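Side-chain contact in proline dehydrogenase (Deinococcus radiodurans, PDB 4H6Q), which uses FAD to oxidise L-proline to delta-1-pyrroline-5-carboxylate, passing the electrons to a quinone, in the first step of proline breakdown to glutamate: residues G176-L181 and L221-Y226. Residues are numbered along the deposited sequence; the frame is centred on the assembly and turned at random.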
loop_
_atom_site.group_PDB
_atom_site.type_symbol
_atom_site.label_atom_id
_atom_site.label_comp_id
_atom_site.label_asym_id
_atom_site.label_seq_id
_atom_site.Cartn_x
_atom_site.Cartn_y
_atom_site.Cartn_z
ATOM N N GLY A 176 17.719 -1.785 9.013
ATOM C CA GLY A 176 18.771 -2.416 8.237
ATOM C C GLY A 176 18.297 -2.725 6.814
ATOM O O GLY A 176 19.052 -2.526 5.831
ATOM N N ASP A 177 17.045 -3.169 6.677
ATOM C CA ASP A 177 16.496 -3.429 5.343
ATOM C C ASP A 177 16.478 -2.130 4.519
ATOM O O ASP A 177 16.839 -2.135 3.340
ATOM C CB ASP A 177 15.056 -3.933 5.428
ATOM C CG ASP A 177 14.953 -5.352 5.960
ATOM O OD1 ASP A 177 15.885 -6.170 5.756
ATOM O OD2 ASP A 177 13.902 -5.656 6.544
ATOM N N ARG A 178 16.097 -1.013 5.149
ATOM C CA ARG A 178 15.994 0.230 4.421
ATOM C C ARG A 178 17.365 0.656 3.905
ATOM O O ARG A 178 17.529 1.026 2.737
ATOM C CB ARG A 178 15.405 1.323 5.312
ATOM C CG ARG A 178 14.952 2.561 4.490
ATOM C CD ARG A 178 15.135 3.919 5.298
ATOM N NE ARG A 178 16.591 4.107 5.482
ATOM C CZ ARG A 178 17.454 4.454 4.535
ATOM N NH1 ARG A 178 17.021 4.809 3.315
ATOM N NH2 ARG A 178 18.757 4.451 4.817
ATOM N N ALA A 179 18.354 0.570 4.777
ATOM C CA ALA A 179 19.710 0.899 4.359
ATOM C C ALA A 179 20.216 -0.021 3.256
ATOM O O ALA A 179 20.923 0.449 2.346
ATOM C CB ALA A 179 20.666 0.844 5.584
ATOM N N SER A 180 19.840 -1.308 3.300
ATOM C CA SER A 180 20.323 -2.269 2.307
ATOM C C SER A 180 19.792 -1.972 0.916
ATOM O O SER A 180 20.366 -2.399 -0.089
ATOM C CB SER A 180 19.951 -3.709 2.697
ATOM O OG SER A 180 18.564 -3.974 2.380
ATOM N N LEU A 181 18.718 -1.191 0.845
ATOM C CA LEU A 181 18.043 -0.905 -0.410
ATOM C C LEU A 181 18.486 0.416 -1.044
ATOM O O LEU A 181 18.032 0.745 -2.161
ATOM C CB LEU A 181 16.509 -0.905 -0.222
ATOM C CG LEU A 181 15.916 -2.288 0.113
ATOM C CD1 LEU A 181 14.499 -2.098 0.610
ATOM C CD2 LEU A 181 15.940 -3.202 -1.106
ATOM N N LEU A 221 14.225 10.084 3.819
ATOM C CA LEU A 221 14.254 11.447 3.294
ATOM C C LEU A 221 15.679 11.985 3.198
ATOM O O LEU A 221 16.051 12.663 2.218
ATOM C CB LEU A 221 13.421 12.368 4.169
ATOM C CG LEU A 221 11.905 12.130 4.100
ATOM C CD1 LEU A 221 11.231 12.966 5.183
ATOM C CD2 LEU A 221 11.345 12.496 2.698
ATOM N N LYS A 222 16.514 11.701 4.195
ATOM C CA LYS A 222 17.884 12.216 4.155
ATOM C C LYS A 222 18.647 11.558 3.009
ATOM O O LYS A 222 19.588 12.171 2.440
ATOM C CB LYS A 222 18.619 11.958 5.489
ATOM C CG LYS A 222 18.208 12.886 6.627
ATOM C CD LYS A 222 18.970 12.500 7.914
ATOM C CE LYS A 222 18.320 13.110 9.131
ATOM N NZ LYS A 222 19.148 13.000 10.352
ATOM N N ALA A 223 18.278 10.307 2.700
ATOM C CA ALA A 223 18.918 9.563 1.614
ATOM C C ALA A 223 18.457 10.066 0.249
ATOM O O ALA A 223 18.994 9.657 -0.786
ATOM C CB ALA A 223 18.645 8.041 1.763
ATOM N N GLY A 224 17.448 10.941 0.241
ATOM C CA GLY A 224 16.990 11.495 -1.028
ATOM C C GLY A 224 16.038 10.579 -1.784
ATOM O O GLY A 224 15.803 10.762 -3.004
ATOM N N ASN A 225 15.439 9.609 -1.086
ATOM C CA ASN A 225 14.531 8.681 -1.761
ATOM C C ASN A 225 13.082 9.074 -1.559
ATOM O O ASN A 225 12.743 9.659 -0.513
ATOM C CB ASN A 225 14.754 7.284 -1.159
ATOM C CG ASN A 225 16.157 6.801 -1.348
ATOM O OD1 ASN A 225 16.746 7.011 -2.402
ATOM N ND2 ASN A 225 16.714 6.164 -0.314
ATOM N N TYR A 226 12.230 8.789 -2.539
ATOM C CA TYR A 226 10.825 9.173 -2.427
ATOM C C TYR A 226 10.176 8.362 -1.285
ATOM O O TYR A 226 10.347 7.126 -1.201
ATOM C CB TYR A 226 10.096 8.985 -3.778
ATOM C CG TYR A 226 8.779 9.729 -3.780
ATOM C CD1 TYR A 226 8.756 11.031 -4.259
ATOM C CD2 TYR A 226 7.615 9.182 -3.224
ATOM C CE1 TYR A 226 7.606 11.762 -4.234
ATOM C CE2 TYR A 226 6.417 9.924 -3.182
ATOM C CZ TYR A 226 6.427 11.220 -3.691
ATOM O OH TYR A 226 5.259 11.974 -3.696
#
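R178, in the last turn of helix 174-180, meets A223 and N225 where the chain leaves helix 206-222 through a Schellman motif: G224 takes a positive phi (82°), its N bonds back to the L221 O at 3.0 Å, and the chain turns away extended. Glycine suits this left-handed position, where a CB would crowd the A223 carbonyl O. A single long side chain bridges the segments. The R178 CG stands anti to the backbone N (chi1 -166°), and further bends at chi2 and chi3 bring the guanidinium to the other helix end. There R178 NH1 lies 3.9 Å from A223 CB. A223, whose CB points toward the helix 174-180 segment, is small enough for the guanidinium to come this near, and its methyl meets the group obliquely. R178 NH1 is equally far, 3.9 Å, from N225 ND2, which comes in at the guanidinium edge, the amide and guanidinium planes being only 24° apart. Two N-H groups cannot bond to each other; their closeness is consistent with a shared acceptor, D182 OD1, just beyond the first helix, which forms a salt bridge with R178 NH1 and takes a weak hydrogen bond from N225 ND2. Its carboxylate probably offsets the buried positive charge. H220 also bonds R178 NH1, while R185 bonds the N225 OD1, so asparagine can serve a donor and an acceptor at once. In the beta8-alpha8 barrel, the contact joins the C-terminal ends of two helices that follow strands 163-168 and 188-191, ahead of strands 188-191 and 227-230; the R178 side chain also approaches the FAD-binding residue M190.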